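Long-range contacts in glycosyltransferase Gtf1 (Streptococcus pneumoniae, PDB 4PQG), which is a glycosyltransferase of the GT-B type that also carries an extended antiparallel beta-sheet domain: residues T85-F96 / D131-V139; K141-Y149 / E158-A167. One frame throughout, in Å; residues are numbered along the deposited sequence.

Contact 1: residues T85-F96 / D131-V139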
loop_
_atom_site.group_PDB
_atom_site.type_symbol
_atom_site.label_atom_id
_atom_site.label_comp_id
_atom_site.label_asym_id
_atom_site.label_seq_id
_atom_site.Cartn_x
_atom_site.Cartn_y
_atom_site.Cartn_z
ATOM N N THR A 85 11.517 -5.109 -16.441
ATOM C CA THR A 85 12.210 -6.303 -16.915
ATOM C C THR A 85 12.171 -6.327 -18.438
ATOM O O THR A 85 11.100 -6.214 -19.034
ATOM C CB THR A 85 11.607 -7.614 -16.351
ATOM O OG1 THR A 85 11.785 -7.658 -14.923
ATOM C CG2 THR A 85 12.282 -8.842 -16.970
ATOM N N SER A 86 13.344 -6.440 -19.061
ATOM C CA SER A 86 13.428 -6.558 -20.521
ATOM C C SER A 86 14.343 -7.697 -20.958
ATOM O O SER A 86 14.484 -7.962 -22.149
ATOM C CB SER A 86 13.863 -5.240 -21.149
ATOM O OG SER A 86 15.076 -4.789 -20.585
ATOM N N VAL A 87 14.938 -8.391 -19.986
ATOM C CA VAL A 87 15.740 -9.580 -20.251
ATOM C C VAL A 87 14.874 -10.729 -20.805
ATOM O O VAL A 87 13.802 -11.014 -20.275
ATOM C CB VAL A 87 16.479 -10.008 -18.969
ATOM C CG1 VAL A 87 17.112 -11.373 -19.122
ATOM C CG2 VAL A 87 17.536 -8.968 -18.604
ATOM N N THR A 88 15.360 -11.390 -21.859
ATOM C CA THR A 88 14.638 -12.501 -22.502
ATOM C C THR A 88 15.126 -13.864 -22.027
ATOM O O THR A 88 16.155 -13.955 -21.367
ATOM C CB THR A 88 14.808 -12.481 -24.030
ATOM O OG1 THR A 88 16.196 -12.623 -24.354
ATOM C CG2 THR A 88 14.274 -11.194 -24.629
ATOM N N VAL A 89 14.398 -14.923 -22.388
ATOM C CA VAL A 89 14.832 -16.295 -22.122
ATOM C C VAL A 89 16.252 -16.570 -22.631
ATOM O O VAL A 89 17.054 -17.224 -21.949
ATOM C CB VAL A 89 13.862 -17.333 -22.723
ATOM C CG1 VAL A 89 14.357 -18.750 -22.481
ATOM C CG2 VAL A 89 12.481 -17.176 -22.105
ATOM N N ASP A 90 16.557 -16.082 -23.825
ATOM C CA ASP A 90 17.868 -16.309 -24.431
ATOM C C ASP A 90 18.949 -15.595 -23.657
ATOM O O ASP A 90 20.027 -16.154 -23.431
ATOM C CB ASP A 90 17.881 -15.831 -25.888
ATOM C CG ASP A 90 17.050 -16.712 -26.788
ATOM O OD1 ASP A 90 17.122 -17.954 -26.641
ATOM O OD2 ASP A 90 16.311 -16.163 -27.630
ATOM N N ASP A 91 18.659 -14.360 -23.259
ATOM C CA ASP A 91 19.559 -13.598 -22.390
ATOM C C ASP A 91 19.815 -14.346 -21.099
ATOM O O ASP A 91 20.943 -14.358 -20.606
ATOM C CB ASP A 91 18.966 -12.238 -22.034
ATOM C CG ASP A 91 18.822 -11.329 -23.223
ATOM O OD1 ASP A 91 19.657 -11.404 -24.151
ATOM O OD2 ASP A 91 17.871 -10.519 -23.204
ATOM N N VAL A 92 18.764 -14.961 -20.556
ATOM C CA VAL A 92 18.853 -15.716 -19.297
ATOM C C VAL A 92 19.711 -16.959 -19.435
ATOM O O VAL A 92 20.586 -17.216 -18.595
ATOM C CB VAL A 92 17.455 -16.116 -18.753
ATOM C CG1 VAL A 92 17.566 -17.203 -17.693
ATOM C CG2 VAL A 92 16.754 -14.908 -18.183
ATOM N N LEU A 93 19.487 -17.722 -20.501
ATOM C CA LEU A 93 20.211 -18.977 -20.698
ATOM C C LEU A 93 21.715 -18.765 -20.938
ATOM O O LEU A 93 22.513 -19.694 -20.753
ATOM C CB LEU A 93 19.577 -19.805 -21.823
ATOM C CG LEU A 93 18.114 -20.245 -21.645
ATOM C CD1 LEU A 93 17.576 -20.956 -22.892
ATOM C CD2 LEU A 93 17.895 -21.093 -20.385
ATOM N N ALA A 94 22.096 -17.544 -21.323
ATOM C CA ALA A 94 23.503 -17.171 -21.498
ATOM C C ALA A 94 24.273 -17.170 -20.168
ATOM O O ALA A 94 25.489 -17.336 -20.146
ATOM C CB ALA A 94 23.617 -15.805 -22.174
ATOM N N TYR A 95 23.563 -16.965 -19.062
ATOM C CA TYR A 95 24.187 -17.021 -17.734
ATOM C C TYR A 95 24.504 -18.468 -17.321
ATOM O O TYR A 95 25.379 -18.713 -16.490
ATOM C CB TYR A 95 23.293 -16.357 -16.688
ATOM C CG TYR A 95 23.222 -14.841 -16.775
ATOM C CD1 TYR A 95 24.072 -14.032 -16.008
ATOM C CD2 TYR A 95 22.299 -14.214 -17.616
ATOM C CE1 TYR A 95 24.009 -12.641 -16.091
ATOM C CE2 TYR A 95 22.231 -12.829 -17.712
ATOM C CZ TYR A 95 23.082 -12.043 -16.941
ATOM O OH TYR A 95 22.997 -10.661 -17.011
ATOM N N PHE A 96 23.789 -19.421 -17.907
ATOM C CA PHE A 96 23.979 -20.826 -17.576
ATOM C C PHE A 96 24.637 -21.535 -18.761
ATOM O O PHE A 96 24.666 -21.008 -19.870
ATOM C CB PHE A 96 22.639 -21.453 -17.152
ATOM C CG PHE A 96 21.875 -20.615 -16.143
ATOM C CD1 PHE A 96 22.264 -20.573 -14.795
ATOM C CD2 PHE A 96 20.783 -19.836 -16.537
ATOM C CE1 PHE A 96 21.568 -19.797 -13.870
ATOM C CE2 PHE A 96 20.092 -19.054 -15.610
ATOM C CZ PHE A 96 20.485 -19.031 -14.278
ATOM N N ASP A 131 8.402 -13.483 -23.903
ATOM C CA ASP A 131 9.618 -14.170 -23.481
ATOM C C ASP A 131 10.485 -13.350 -22.496
ATOM O O ASP A 131 11.680 -13.622 -22.344
ATOM C CB ASP A 131 10.429 -14.663 -24.699
ATOM C CG ASP A 131 11.160 -13.544 -25.427
ATOM O OD1 ASP A 131 10.856 -12.345 -25.212
ATOM O OD2 ASP A 131 12.057 -13.873 -26.229
ATOM N N LEU A 132 9.880 -12.364 -21.830
ATOM C CA LEU A 132 10.578 -11.576 -20.798
ATOM C C LEU A 132 10.662 -12.370 -19.489
ATOM O O LEU A 132 9.668 -12.981 -19.062
ATOM C CB LEU A 132 9.891 -10.216 -20.589
ATOM C CG LEU A 132 9.692 -9.320 -21.829
ATOM C CD1 LEU A 132 8.897 -8.062 -21.490
ATOM C CD2 LEU A 132 11.008 -8.938 -22.495
ATOM N N VAL A 133 11.842 -12.382 -18.859
ATOM C CA VAL A 133 12.088 -13.230 -17.683
ATOM C C VAL A 133 12.437 -12.409 -16.437
ATOM O O VAL A 133 13.460 -11.730 -16.405
ATOM C CB VAL A 133 13.189 -14.274 -17.933
ATOM C CG1 VAL A 133 13.370 -15.167 -16.707
ATOM C CG2 VAL A 133 12.854 -15.131 -19.153
ATOM N N GLN A 134 11.577 -12.504 -15.426
ATOM C CA GLN A 134 11.663 -11.699 -14.203
ATOM C C GLN A 134 12.744 -12.293 -13.298
ATOM O O GLN A 134 13.552 -11.562 -12.744
ATOM C CB GLN A 134 10.281 -11.641 -13.506
ATOM C CG GLN A 134 10.193 -10.850 -12.203
ATOM C CD GLN A 134 10.582 -11.677 -10.977
ATOM O OE1 GLN A 134 10.296 -12.886 -10.911
ATOM N NE2 GLN A 134 11.232 -11.034 -9.996
ATOM N N HIS A 135 12.741 -13.616 -13.157
ATOM C CA HIS A 135 13.799 -14.334 -12.438
ATOM C C HIS A 135 13.906 -15.761 -12.904
ATOM O O HIS A 135 12.990 -16.268 -13.550
ATOM C CB HIS A 135 13.632 -14.219 -10.917
ATOM C CG HIS A 135 12.608 -15.144 -10.319
ATOM N ND1 HIS A 135 11.302 -14.842 -10.274
ATOM C CD2 HIS A 135 12.750 -16.368 -9.665
ATOM C CE1 HIS A 135 10.632 -15.822 -9.648
ATOM N NE2 HIS A 135 11.521 -16.753 -9.264
ATOM N N ALA A 136 15.033 -16.405 -12.596
ATOM C CA ALA A 136 15.345 -17.765 -13.065
ATOM C C ALA A 136 16.006 -18.548 -11.956
ATOM O O ALA A 136 16.731 -17.973 -11.131
ATOM C CB ALA A 136 16.265 -17.720 -14.273
ATOM N N GLU A 137 15.764 -19.855 -11.951
ATOM C CA GLU A 137 16.269 -20.770 -10.936
ATOM C C GLU A 137 17.136 -21.858 -11.568
ATOM O O GLU A 137 16.719 -22.496 -12.541
ATOM C CB GLU A 137 15.091 -21.392 -10.166
ATOM C CG GLU A 137 14.162 -20.318 -9.595
ATOM C CD GLU A 137 13.134 -20.834 -8.616
ATOM O OE1 GLU A 137 12.960 -22.063 -8.536
ATOM O OE2 GLU A 137 12.480 -19.991 -7.945
ATOM N N TYR A 138 18.335 -22.062 -11.022
ATOM C CA TYR A 138 19.255 -23.093 -11.523
ATOM C C TYR A 138 19.327 -24.268 -10.584
ATOM O O TYR A 138 19.680 -24.120 -9.414
ATOM C CB TYR A 138 20.667 -22.554 -11.721
ATOM C CG TYR A 138 21.648 -23.561 -12.321
ATOM C CD1 TYR A 138 21.699 -23.780 -13.711
ATOM C CD2 TYR A 138 22.545 -24.275 -11.507
ATOM C CE1 TYR A 138 22.610 -24.683 -14.262
ATOM C CE2 TYR A 138 23.454 -25.184 -12.044
ATOM C CZ TYR A 138 23.484 -25.383 -13.416
ATOM O OH TYR A 138 24.387 -26.275 -13.950
ATOM N N VAL A 139 19.037 -25.443 -11.125
ATOM C CA VAL A 139 18.903 -26.648 -10.315
ATOM C C VAL A 139 19.890 -27.700 -10.811
ATOM O O VAL A 139 20.005 -27.934 -12.020
ATOM C CB VAL A 139 17.447 -27.184 -10.348
ATOM C CG1 VAL A 139 17.298 -28.401 -9.456
ATOM C CG2 VAL A 139 16.452 -26.110 -9.921
HETATM O O HOH W 1 14.247 -15.490 -25.854
#
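Phe96 and Tyr138 lie alongside one another and head in opposing directions, their ring planes only 7° apart but the centroids displaced to 5.4 Å, which gives little face overlap. Touch comes through Phe96 CD1, 3.4 Å from Tyr138 CD1. The Tyr138 ring reaches this place because CG lies anti to its backbone N (chi1 -176°). Val92 spreads its two methyls over the strand: CG1 rests on Ala136 CB at 3.7 Å, while CG2 packs on Val133 CB, the two side chains crossing at about a right angle. Val89 CG2 comes obliquely onto Val133 CG2, at 3.6 Å. Val89 and Val92 belong to the short helix 89-93, which with Phe96 just after it packs on strand 133-140 of the extended beta-sheet domain; Phe150 of the next strand also touches Val92. The helix begins in a capping box, with Asp91 N bonding to Thr88 OG1 and Thr88 N to Asp91 OD2. Just before it, Val133 N donates to Val87 O at 2.8 Å and 162°, and a weak bond from Val89 N to Asp131 O completes a single bridge of Thr88 with Leu132. Alongside, Thr88 CG2 and the Asp131 carboxylate point the same way, and one water joins Asp131 OD2 (2.7 Å) to Asp90 N.

Contact 2: residues K141-Y149 / E158-A167; sequences KGNLIRKDY and EYFAPKDNVA
Two side chains with CG anti to their own carbonyl carbon, Glu158 (chi1 -70°) and Tyr149 (chi1 -64°), meet across the strands, where the Tyr149 hydroxyl donates to Glu158 OE1 over 2.5 Å. OE1 sits at the edge of the ring, near its plane; the ring and carboxylate planes stand 80° apart, and the hydroxyl approaches from above the carboxylate plane. Lys147 runs extended beyond CG and crosses Phe160 obliquely, its CG 3.7 Å from CE2. Leu144 lays CD2 over the centre of the Phe160 ring, 4.0 Å from the centroid, a CH-pi contact straight along the ring normal. Where Tyr159 pairs with Arg146, the two side chains lie alongside and point the same way, Arg146 CD 3.5 Å from Tyr159 CE1; the bend at chi3 carries the guanidinium on to Asp148, gripped side-on by NE and NH2. The backbones form an antiparallel hairpin: Lys147 and Glu158 are a hydrogen-bonded pair with both N-H...O bonds in the carbonyl planes, and Arg146 with Tyr159 is a non-hydrogen-bonded one. At Ile145 and Arg146, which both face Tyr138, strand 143-150 has a classic beta bulge. At the bulge itself, Phe160 N reaches Ile145 O from above the carbonyl plane, at 3.2 Å. The buried Glu158 carboxylate is well supplied: OE1 accepts hydrogen bonds from the tyrosine hydroxyl and from a water that also binds Lys147 NZ, while OE2 forms a salt bridge with Arg172, partners that would be expected to favour its charged form.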
loop_
_atom_site.group_PDB
_atom_site.type_symbol
_atom_site.label_atom_id
_atom_site.label_comp_id
_atom_site.label_asym_id
_atom_site.label_seq_id
_atom_site.Cartn_x
_atom_site.Cartn_y
_atom_site.Cartn_z
ATOM N N LYS A 141 21.171 -31.737 -10.128
ATOM C CA LYS A 141 20.763 -33.021 -9.536
ATOM C C LYS A 141 19.685 -32.831 -8.466
ATOM O O LYS A 141 19.838 -33.263 -7.324
ATOM C CB LYS A 141 21.976 -33.786 -8.986
ATOM C CG LYS A 141 22.997 -34.189 -10.054
ATOM C CD LYS A 141 24.053 -35.188 -9.570
ATOM C CE LYS A 141 23.471 -36.580 -9.322
ATOM N NZ LYS A 141 24.492 -37.608 -8.955
ATOM N N GLY A 142 18.608 -32.138 -8.841
ATOM C CA GLY A 142 17.462 -31.935 -7.952
ATOM C C GLY A 142 17.551 -30.765 -6.989
ATOM O O GLY A 142 16.528 -30.324 -6.451
ATOM N N ASN A 143 18.763 -30.251 -6.779
ATOM C CA ASN A 143 18.993 -29.186 -5.794
ATOM C C ASN A 143 19.153 -27.782 -6.375
ATOM O O ASN A 143 19.974 -27.548 -7.263
ATOM C CB ASN A 143 20.195 -29.519 -4.920
ATOM C CG ASN A 143 19.981 -30.776 -4.102
ATOM O OD1 ASN A 143 18.911 -30.984 -3.521
ATOM N ND2 ASN A 143 21.001 -31.621 -4.053
ATOM N N LEU A 144 18.352 -26.866 -5.852
ATOM C CA LEU A 144 18.407 -25.465 -6.227
ATOM C C LEU A 144 19.705 -24.843 -5.719
ATOM O O LEU A 144 20.000 -24.883 -4.538
ATOM C CB LEU A 144 17.206 -24.737 -5.650
ATOM C CG LEU A 144 17.073 -23.230 -5.842
ATOM C CD1 LEU A 144 16.931 -22.872 -7.303
ATOM C CD2 LEU A 144 15.837 -22.775 -5.074
ATOM N N ILE A 145 20.452 -24.247 -6.634
ATOM C CA ILE A 145 21.798 -23.754 -6.390
ATOM C C ILE A 145 21.883 -22.220 -6.505
ATOM O O ILE A 145 22.661 -21.589 -5.821
ATOM C CB ILE A 145 22.773 -24.475 -7.373
ATOM C CG1 ILE A 145 22.941 -25.948 -6.969
ATOM C CG2 ILE A 145 24.136 -23.798 -7.488
ATOM C CD1 ILE A 145 23.187 -26.158 -5.484
ATOM N N ARG A 146 21.097 -21.628 -7.388
ATOM C CA ARG A 146 21.167 -20.184 -7.620
ATOM C C ARG A 146 19.866 -19.688 -8.212
ATOM O O ARG A 146 19.234 -20.381 -9.033
ATOM C CB ARG A 146 22.335 -19.819 -8.554
ATOM C CG ARG A 146 22.697 -18.327 -8.554
ATOM C CD ARG A 146 23.944 -18.056 -9.406
ATOM N NE ARG A 146 23.661 -17.528 -10.740
ATOM C CZ ARG A 146 24.496 -17.580 -11.783
ATOM N NH1 ARG A 146 25.689 -18.170 -11.695
ATOM N NH2 ARG A 146 24.133 -17.040 -12.934
ATOM N N LYS A 147 19.463 -18.500 -7.768
ATOM C CA LYS A 147 18.385 -17.740 -8.382
ATOM C C LYS A 147 18.899 -16.386 -8.820
ATOM O O LYS A 147 19.518 -15.658 -8.025
ATOM C CB LYS A 147 17.230 -17.507 -7.404
ATOM C CG LYS A 147 16.419 -18.726 -7.041
ATOM C CD LYS A 147 15.122 -18.321 -6.348
ATOM C CE LYS A 147 14.510 -19.496 -5.592
ATOM N NZ LYS A 147 13.305 -19.123 -4.778
ATOM N N ASP A 148 18.625 -16.033 -10.074
ATOM C CA ASP A 148 18.990 -14.728 -10.602
ATOM C C ASP A 148 17.719 -13.919 -10.824
ATOM O O ASP A 148 16.676 -14.488 -11.158
ATOM C CB ASP A 148 19.713 -14.866 -11.936
ATOM C CG ASP A 148 21.130 -15.408 -11.806
ATOM O OD1 ASP A 148 21.680 -15.500 -10.686
ATOM O OD2 ASP A 148 21.703 -15.724 -12.859
ATOM N N TYR A 149 17.831 -12.601 -10.639
ATOM C CA TYR A 149 16.728 -11.653 -10.763
ATOM C C TYR A 149 17.091 -10.562 -11.779
ATOM O O TYR A 149 18.181 -10.007 -11.701
ATOM C CB TYR A 149 16.438 -11.041 -9.394
ATOM C CG TYR A 149 15.966 -12.085 -8.404
ATOM C CD1 TYR A 149 14.609 -12.397 -8.287
ATOM C CD2 TYR A 149 16.880 -12.809 -7.623
ATOM C CE1 TYR A 149 14.177 -13.397 -7.414
ATOM C CE2 TYR A 149 16.451 -13.798 -6.741
ATOM C CZ TYR A 149 15.097 -14.081 -6.649
ATOM O OH TYR A 149 14.660 -15.034 -5.767
ATOM N N GLU A 158 20.791 -15.102 -5.705
ATOM C CA GLU A 158 20.669 -15.810 -4.453
ATOM C C GLU A 158 21.329 -17.168 -4.588
ATOM O O GLU A 158 21.117 -17.872 -5.576
ATOM C CB GLU A 158 19.204 -16.008 -4.066
ATOM C CG GLU A 158 18.483 -14.736 -3.665
ATOM C CD GLU A 158 17.042 -14.998 -3.292
ATOM O OE1 GLU A 158 16.355 -15.739 -4.026
ATOM O OE2 GLU A 158 16.595 -14.451 -2.265
ATOM N N TYR A 159 22.073 -17.539 -3.550
ATOM C CA TYR A 159 22.827 -18.778 -3.506
ATOM C C TYR A 159 22.260 -19.684 -2.423
ATOM O O TYR A 159 21.980 -19.226 -1.311
ATOM C CB TYR A 159 24.315 -18.496 -3.274
ATOM C CG TYR A 159 24.885 -17.563 -4.324
ATOM C CD1 TYR A 159 25.286 -18.044 -5.569
ATOM C CD2 TYR A 159 24.970 -16.191 -4.086
ATOM C CE1 TYR A 159 25.798 -17.181 -6.537
ATOM C CE2 TYR A 159 25.469 -15.322 -5.044
ATOM C CZ TYR A 159 25.887 -15.822 -6.258
ATOM O OH TYR A 159 26.372 -14.957 -7.198
ATOM N N PHE A 160 22.059 -20.951 -2.788
ATOM C CA PHE A 160 21.424 -21.948 -1.937
ATOM C C PHE A 160 22.282 -23.204 -1.814
ATOM O O PHE A 160 23.010 -23.557 -2.739
ATOM C CB PHE A 160 20.080 -22.391 -2.529
ATOM C CG PHE A 160 19.059 -21.297 -2.655
ATOM C CD1 PHE A 160 18.020 -21.194 -1.740
ATOM C CD2 PHE A 160 19.110 -20.398 -3.711
ATOM C CE1 PHE A 160 17.051 -20.205 -1.870
ATOM C CE2 PHE A 160 18.151 -19.404 -3.846
ATOM C CZ PHE A 160 17.122 -19.306 -2.923
ATOM N N ALA A 161 22.171 -23.878 -0.671
ATOM C CA ALA A 161 22.777 -25.198 -0.476
ATOM C C ALA A 161 21.766 -26.141 0.208
ATOM O O ALA A 161 20.915 -25.692 0.985
ATOM C CB ALA A 161 24.055 -25.088 0.340
ATOM N N PRO A 162 21.848 -27.452 -0.093
ATOM C CA PRO A 162 20.857 -28.407 0.412
ATOM C C PRO A 162 21.077 -28.762 1.875
ATOM O O PRO A 162 22.216 -28.957 2.296
ATOM C CB PRO A 162 21.085 -29.658 -0.461
ATOM C CG PRO A 162 22.042 -29.248 -1.531
ATOM C CD PRO A 162 22.831 -28.110 -0.967
ATOM N N LYS A 163 19.989 -28.833 2.635
ATOM C CA LYS A 163 20.030 -29.310 4.018
ATOM C C LYS A 163 18.753 -30.095 4.288
ATOM O O LYS A 163 17.651 -29.532 4.261
ATOM C CB LYS A 163 20.176 -28.143 4.994
ATOM C CG LYS A 163 20.977 -28.470 6.241
ATOM C CD LYS A 163 21.906 -27.318 6.597
ATOM C CE LYS A 163 22.911 -27.711 7.669
ATOM N NZ LYS A 163 22.303 -27.685 9.028
ATOM N N ASP A 164 18.906 -31.399 4.520
ATOM C CA ASP A 164 17.771 -32.322 4.638
ATOM C C ASP A 164 16.926 -32.307 3.362
ATOM O O ASP A 164 15.698 -32.417 3.416
ATOM C CB ASP A 164 16.910 -31.990 5.869
ATOM C CG ASP A 164 17.673 -32.128 7.176
ATOM O OD1 ASP A 164 18.178 -33.237 7.460
ATOM O OD2 ASP A 164 17.761 -31.130 7.923
ATOM N N ASN A 165 17.600 -32.160 2.220
ATOM C CA ASN A 165 16.953 -32.052 0.903
ATOM C C ASN A 165 16.176 -30.738 0.661
ATOM O O ASN A 165 15.591 -30.546 -0.419
ATOM C CB ASN A 165 16.068 -33.281 0.615
ATOM C CG ASN A 165 15.930 -33.572 -0.871
ATOM O OD1 ASN A 165 16.871 -34.043 -1.514
ATOM N ND2 ASN A 165 14.748 -33.300 -1.424
ATOM N N VAL A 166 16.168 -29.839 1.653
ATOM C CA VAL A 166 15.570 -28.509 1.465
ATOM C C VAL A 166 16.629 -27.428 1.168
ATOM O O VAL A 166 17.664 -27.338 1.843
ATOM C CB VAL A 166 14.586 -28.110 2.603
ATOM C CG1 VAL A 166 15.307 -27.743 3.894
ATOM C CG2 VAL A 166 13.678 -26.968 2.155
ATOM N N ALA A 167 16.363 -26.633 0.132
ATOM C CA ALA A 167 17.285 -25.584 -0.303
ATOM C C ALA A 167 17.351 -24.485 0.756
ATOM O O ALA A 167 16.330 -23.897 1.114
ATOM C CB ALA A 167 16.838 -25.014 -1.646
HETATM O O HOH W 2 14.309 -17.138 -2.834
#

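How the contacts relate
Contacts 1 and 2 share one antiparallel sheet and follow in series along the chain, their centres about 17 Å apart. The seam between them is the neighbouring strands 133-140 and 143-150: Tyr138 N lies 2.8 Å from Arg146 O and Tyr138 O 2.9 Å from Ile145 N, both probable hydrogen bonds. Further along, His135 CB packs 3.3 Å from Tyr149 CD1. Tyr138 serves both contacts: its ring packs on Phe96, while its backbone bonds to the bulged strand, whose Ile145 also touches its side chain. Both contacts are peripheral, with centres 29 and 31 Å from the centre of the chain, and neither segment pair includes any of the residues neighbouring the 2-acetamido-2-deoxy-beta-d-glucopyranose.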